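Local atomic coordinates of YJHT (Escherichia coli, PDB entry 2UVK), a protein that accelerates the interconversion of the alpha and beta anomers of the sialic acid N-acetylneuraminate as a periplasmic, homodimeric Kelch-repeat beta-propeller. Residues I131-L139 with K151-K159. Residues are numbered along the deposited sequence; the frame is centred on the assembly and turned at random.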
ATOM      1  N   ILE B 131      -8.218  -0.940  -3.350  1.00  8.50           N
ATOM      2  CA  ILE B 131      -9.117  -1.906  -3.995  1.00  9.22           C
ATOM      3  C   ILE B 131     -10.414  -2.036  -3.197  1.00  9.05           C
ATOM      4  O   ILE B 131     -11.512  -1.978  -3.744  1.00 10.06           O
ATOM      5  CB  ILE B 131      -8.412  -3.271  -4.192  1.00 10.13           C
ATOM      6  CG1 ILE B 131      -7.290  -3.119  -5.215  1.00 10.34           C
ATOM      7  CG2 ILE B 131      -9.399  -4.325  -4.628  1.00 11.00           C
ATOM      8  CD1 ILE B 131      -6.425  -4.333  -5.363  1.00 11.14           C
ATOM      9  N   PHE B 132     -10.298  -2.188  -1.887  1.00  8.23           N
ATOM     10  CA  PHE B 132     -11.471  -2.337  -1.027  1.00  8.37           C
ATOM     11  C   PHE B 132     -12.325  -1.047  -1.068  1.00  8.47           C
ATOM     12  O   PHE B 132     -13.560  -1.082  -1.284  1.00  9.64           O
ATOM     13  CB  PHE B 132     -11.007  -2.622   0.402  1.00  9.58           C
ATOM     14  CG  PHE B 132     -12.111  -2.820   1.382  1.00 10.60           C
ATOM     15  CD1 PHE B 132     -12.540  -4.095   1.693  1.00 11.11           C
ATOM     16  CD2 PHE B 132     -12.704  -1.727   2.016  1.00 11.80           C
ATOM     17  CE1 PHE B 132     -13.553  -4.284   2.582  1.00 11.95           C
ATOM     18  CE2 PHE B 132     -13.693  -1.927   2.931  1.00 11.91           C
ATOM     19  CZ  PHE B 132     -14.120  -3.180   3.205  1.00 12.21           C
ATOM     20  N   ASN B 133     -11.693   0.100  -0.874  1.00  8.38           N
ATOM     21  CA  ASN B 133     -12.463   1.366  -0.850  1.00  8.73           C
ATOM     22  C   ASN B 133     -13.075   1.630  -2.227  1.00  8.70           C
ATOM     23  O   ASN B 133     -14.197   2.154  -2.325  1.00 10.28           O
ATOM     24  CB  ASN B 133     -11.583   2.550  -0.516  1.00  8.13           C
ATOM     25  CG  ASN B 133     -11.072   2.546   0.923  1.00  7.44           C
ATOM     26  OD1 ASN B 133     -11.471   1.730   1.733  1.00  9.37           O
ATOM     27  ND2 ASN B 133     -10.173   3.461   1.202  1.00 11.30           N
ATOM     28  N   GLY B 134     -12.340   1.318  -3.293  1.00  8.92           N
ATOM     29  CA  GLY B 134     -12.841   1.573  -4.633  1.00  9.48           C
ATOM     30  C   GLY B 134     -14.058   0.736  -4.934  1.00 10.50           C
ATOM     31  O   GLY B 134     -14.937   1.179  -5.706  1.00 11.57           O
ATOM     32  N   TYR B 135     -14.127  -0.473  -4.403  1.00 10.12           N
ATOM     33  CA  TYR B 135     -15.320  -1.330  -4.620  1.00 11.07           C
ATOM     34  C   TYR B 135     -16.574  -0.617  -4.111  1.00 10.97           C
ATOM     35  O   TYR B 135     -17.617  -0.560  -4.768  1.00 11.95           O
ATOM     36  CB  TYR B 135     -15.137  -2.669  -3.922  1.00 11.87           C
ATOM     37  CG  TYR B 135     -16.292  -3.629  -4.032  1.00 11.71           C
ATOM     38  CD1 TYR B 135     -16.571  -4.286  -5.240  1.00 12.44           C
ATOM     39  CD2 TYR B 135     -17.104  -3.891  -2.951  1.00 14.18           C
ATOM     40  CE1 TYR B 135     -17.589  -5.160  -5.325  1.00 13.98           C
ATOM     41  CE2 TYR B 135     -18.141  -4.773  -3.022  1.00 16.85           C
ATOM     42  CZ  TYR B 135     -18.399  -5.406  -4.224  1.00 14.90           C
ATOM     43  OH  TYR B 135     -19.462  -6.292  -4.314  1.00 16.70           O
ATOM     44  N   PHE B 136     -16.480  -0.066  -2.918  1.00 11.21           N
ATOM     45  CA  PHE B 136     -17.643   0.625  -2.344  1.00 10.37           C
ATOM     46  C   PHE B 136     -17.904   1.955  -3.029  1.00 11.48           C
ATOM     47  O   PHE B 136     -19.080   2.379  -3.123  1.00 12.07           O
ATOM     48  CB  PHE B 136     -17.499   0.733  -0.820  1.00 11.15           C
ATOM     49  CG  PHE B 136     -17.640  -0.581  -0.161  1.00 10.23           C
ATOM     50  CD1 PHE B 136     -18.895  -1.159   0.008  1.00 12.56           C
ATOM     51  CD2 PHE B 136     -16.522  -1.308   0.219  1.00 12.64           C
ATOM     52  CE1 PHE B 136     -19.037  -2.407   0.563  1.00 14.31           C
ATOM     53  CE2 PHE B 136     -16.658  -2.557   0.748  1.00 14.27           C
ATOM     54  CZ  PHE B 136     -17.907  -3.107   0.954  1.00 15.14           C
ATOM     55  N   GLU B 137     -16.865   2.630  -3.522  1.00 11.22           N
ATOM     56  CA  GLU B 137     -17.060   3.839  -4.309  1.00 12.12           C
ATOM     57  C   GLU B 137     -17.830   3.494  -5.578  1.00 12.49           C
ATOM     58  O   GLU B 137     -18.806   4.179  -5.954  1.00 13.45           O
ATOM     59  CB  GLU B 137     -15.745   4.509  -4.662  1.00 12.26           C
ATOM     60  CG  GLU B 137     -15.038   5.236  -3.488  1.00 12.60           C
ATOM     61  CD  GLU B 137     -13.624   5.701  -3.855  0.50 11.69           C
ATOM     62  OE1 GLU B 137     -13.315   5.745  -5.060  0.50 12.83           O
ATOM     63  OE2 GLU B 137     -12.814   6.025  -2.935  0.50 13.49           O
ATOM     64  N   ASP B 138     -17.406   2.416  -6.232  1.00 12.08           N
ATOM     65  CA  ASP B 138     -18.070   1.981  -7.480  1.00 12.26           C
ATOM     66  C   ASP B 138     -19.522   1.580  -7.277  1.00 12.96           C
ATOM     67  O   ASP B 138     -20.415   1.998  -8.048  1.00 13.75           O
ATOM     68  CB  ASP B 138     -17.291   0.845  -8.138  1.00 12.97           C
ATOM     69  CG  ASP B 138     -15.943   1.294  -8.634  1.00 12.10           C
ATOM     70  OD1 ASP B 138     -15.697   2.529  -8.668  1.00 13.38           O
ATOM     71  OD2 ASP B 138     -15.146   0.402  -9.018  1.00 14.50           O
ATOM     72  N   LEU B 139     -19.788   0.750  -6.278  1.00 13.59           N
ATOM     73  CA  LEU B 139     -21.202   0.427  -5.937  1.00 14.55           C
ATOM     74  C   LEU B 139     -22.024   1.667  -5.633  1.00 15.30           C
ATOM     75  O   LEU B 139     -23.210   1.753  -6.013  1.00 16.45           O
ATOM     76  CB  LEU B 139     -21.306  -0.563  -4.775  1.00 14.27           C
ATOM     77  CG  LEU B 139     -20.699  -1.936  -5.017  1.00 16.33           C
ATOM     78  CD1 LEU B 139     -20.923  -2.851  -3.832  1.00 19.10           C
ATOM     79  CD2 LEU B 139     -21.312  -2.566  -6.237  1.00 17.62           C
ATOM     80  N   LYS B 151     -21.254  -5.663 -13.585  1.00 15.65           N
ATOM     81  CA  LYS B 151     -19.955  -5.404 -14.208  1.00 16.19           C
ATOM     82  C   LYS B 151     -18.909  -5.189 -13.110  1.00 15.39           C
ATOM     83  O   LYS B 151     -17.801  -5.700 -13.207  1.00 16.87           O
ATOM     84  CB  LYS B 151     -20.023  -4.183 -15.116  1.00 16.23           C
ATOM     85  CG  LYS B 151     -18.813  -3.949 -15.985  0.50 17.04           C
ATOM     86  CD  LYS B 151     -18.958  -2.662 -16.801  0.50 18.06           C
ATOM     87  CE  LYS B 151     -17.637  -2.269 -17.462  0.50 17.72           C
ATOM     88  NZ  LYS B 151     -17.684  -0.895 -17.977  0.50 20.58           N
ATOM     89  N   ILE B 152     -19.284  -4.428 -12.090  1.00 15.24           N
ATOM     90  CA  ILE B 152     -18.343  -4.131 -10.997  1.00 14.39           C
ATOM     91  C   ILE B 152     -17.936  -5.419 -10.289  1.00 14.43           C
ATOM     92  O   ILE B 152     -16.747  -5.633 -10.018  1.00 13.87           O
ATOM     93  CB  ILE B 152     -18.966  -3.123 -10.011  1.00 14.30           C
ATOM     94  CG1 ILE B 152     -19.001  -1.742 -10.631  1.00 13.65           C
ATOM     95  CG2 ILE B 152     -18.154  -3.055  -8.700  1.00 13.81           C
ATOM     96  CD1 ILE B 152     -20.090  -0.804 -10.049  1.00 14.70           C
ATOM     97  N   ASN B 153     -18.912  -6.265  -9.973  1.00 14.59           N
ATOM     98  CA  ASN B 153     -18.658  -7.546  -9.332  1.00 15.08           C
ATOM     99  C   ASN B 153     -17.835  -8.491 -10.192  1.00 16.49           C
ATOM    100  O   ASN B 153     -16.937  -9.183  -9.725  1.00 16.88           O
ATOM    101  CB  ASN B 153     -19.949  -8.208  -8.851  1.00 15.24           C
ATOM    102  CG  ASN B 153     -20.545  -7.514  -7.659  1.00 17.79           C
ATOM    103  OD1 ASN B 153     -21.772  -7.324  -7.556  1.00 22.60           O
ATOM    104  ND2 ASN B 153     -19.696  -7.161  -6.723  1.00 16.99           N
ATOM    105  N   ALA B 154     -18.158  -8.542 -11.473  1.00 17.47           N
ATOM    106  CA  ALA B 154     -17.416  -9.387 -12.362  1.00 17.85           C
ATOM    107  C   ALA B 154     -15.950  -8.980 -12.395  1.00 17.40           C
ATOM    108  O   ALA B 154     -15.087  -9.834 -12.282  1.00 19.06           O
ATOM    109  CB  ALA B 154     -18.026  -9.342 -13.774  1.00 18.21           C
ATOM    110  N   HIS B 155     -15.680  -7.683 -12.529  1.00 17.16           N
ATOM    111  CA  HIS B 155     -14.299  -7.195 -12.568  1.00 16.67           C
ATOM    112  C   HIS B 155     -13.638  -7.472 -11.209  1.00 16.65           C
ATOM    113  O   HIS B 155     -12.481  -7.885 -11.126  1.00 17.60           O
ATOM    114  CB  HIS B 155     -14.226  -5.704 -12.799  1.00 16.72           C
ATOM    115  CG  HIS B 155     -14.314  -5.265 -14.233  1.00 16.80           C
ATOM    116  ND1 HIS B 155     -13.651  -5.903 -15.259  1.00 19.27           N
ATOM    117  CD2 HIS B 155     -14.887  -4.167 -14.779  1.00 17.03           C
ATOM    118  CE1 HIS B 155     -13.864  -5.248 -16.385  1.00 18.86           C
ATOM    119  NE2 HIS B 155     -14.613  -4.194 -16.126  1.00 20.69           N
ATOM    120  N   TYR B 156     -14.379  -7.244 -10.140  1.00 16.19           N
ATOM    121  CA  TYR B 156     -13.782  -7.366  -8.791  1.00 15.24           C
ATOM    122  C   TYR B 156     -13.327  -8.792  -8.444  1.00 15.92           C
ATOM    123  O   TYR B 156     -12.245  -8.991  -7.868  1.00 16.27           O
ATOM    124  CB  TYR B 156     -14.768  -6.881  -7.744  1.00 15.00           C
ATOM    125  CG  TYR B 156     -14.184  -6.758  -6.338  1.00 14.13           C
ATOM    126  CD1 TYR B 156     -13.339  -5.718  -6.008  1.00 12.34           C
ATOM    127  CD2 TYR B 156     -14.536  -7.670  -5.356  1.00 13.11           C
ATOM    128  CE1 TYR B 156     -12.824  -5.600  -4.702  1.00 12.95           C
ATOM    129  CE2 TYR B 156     -14.034  -7.571  -4.049  1.00 13.96           C
ATOM    130  CZ  TYR B 156     -13.186  -6.519  -3.750  1.00 14.30           C
ATOM    131  OH  TYR B 156     -12.700  -6.353  -2.466  1.00 17.44           O
ATOM    132  N   PHE B 157     -14.151  -9.791  -8.752  1.00 16.05           N
ATOM    133  CA  PHE B 157     -13.871 -11.162  -8.338  1.00 17.00           C
ATOM    134  C   PHE B 157     -13.041 -11.972  -9.344  1.00 17.80           C
ATOM    135  O   PHE B 157     -12.455 -12.971  -8.966  1.00 17.97           O
ATOM    136  CB  PHE B 157     -15.162 -11.892  -7.991  1.00 18.04           C
ATOM    137  CG  PHE B 157     -15.827 -11.373  -6.767  1.00 19.09           C
ATOM    138  CD1 PHE B 157     -15.283 -11.647  -5.525  1.00 19.65           C
ATOM    139  CD2 PHE B 157     -16.992 -10.632  -6.826  1.00 20.42           C
ATOM    140  CE1 PHE B 157     -15.882 -11.171  -4.362  1.00 20.10           C
ATOM    141  CE2 PHE B 157     -17.580 -10.146  -5.663  1.00 20.92           C
ATOM    142  CZ  PHE B 157     -17.020 -10.432  -4.431  1.00 20.98           C
ATOM    143  N   ASP B 158     -12.922 -11.481 -10.570  1.00 18.94           N
ATOM    144  CA  ASP B 158     -12.208 -12.219 -11.626  1.00 18.87           C
ATOM    145  C   ASP B 158     -10.755 -11.757 -11.706  1.00 18.73           C
ATOM    146  O   ASP B 158     -10.312 -11.131 -12.684  1.00 19.64           O
ATOM    147  CB  ASP B 158     -12.888 -12.023 -12.985  1.00 19.61           C
ATOM    148  CG  ASP B 158     -12.287 -12.901 -14.070  0.50 18.84           C
ATOM    149  OD1 ASP B 158     -11.627 -13.903 -13.720  0.50 15.39           O
ATOM    150  OD2 ASP B 158     -12.479 -12.575 -15.265  0.50 21.61           O
ATOM    151  N   LYS B 159     -10.017 -12.032 -10.640  1.00 17.21           N
ATOM    152  CA  LYS B 159      -8.604 -11.682 -10.588  1.00 16.48           C
ATOM    153  C   LYS B 159      -7.865 -12.789  -9.870  1.00 15.68           C
ATOM    154  O   LYS B 159      -8.438 -13.500  -9.049  1.00 15.52           O
ATOM    155  CB  LYS B 159      -8.395 -10.376  -9.809  1.00 16.16           C
ATOM    156  CG  LYS B 159      -9.223  -9.200 -10.233  1.00 16.60           C
ATOM    157  CD  LYS B 159      -8.808  -7.932  -9.456  1.00 15.03           C
ATOM    158  CE  LYS B 159      -9.643  -6.717  -9.855  1.00 17.99           C
ATOM    159  NZ  LYS B 159      -9.590  -6.441 -11.315  1.00 19.28           N
TER
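I152 enters the interface first, and its two branches part: CD1 lies 3.5 Å from the backbone O of D138 and also meets that residue's CB, while CG2 touches the Y135 ring at CD1 and CE1 and reaches L139 CD2 at 4.0 Å. M102 of the second subunit packs on both D138 and I152, and H104 of that subunit hydrogen-bonds to D138 OD1, so this end of the pair also faces the dimer partner. One residue on, N153 ND2 donates to Y135 OH across 2.6 Å; the bond is bent (140° at the hydrogen), although the hydroxyl lies close to the amide plane. Helices 129-142 and 146-157 form an antiparallel helical hairpin, inserted between strands 120-125 and 169-174 of one four-stranded propeller blade, with segment axes 10.5 Å apart. Y156 swings its CG anti to the backbone N (chi1 -171°), which carries its ring toward helix 129-142, where Y135 CD1 sits over one face, 3.6 Å from Y156 CG. The two ring planes are inclined by 34°. With an alanine at Y135, the N153 amide would probably lose its hydroxyl acceptor, and one face of the Y156 ring and I152 CG2 their cover. Farther out, Y156 CE1 packs 3.7 Å from I131 CG2, while F157 stacks on Y276 and its side chain lies about 8 Å from that of E209, the predicted proton acceptor.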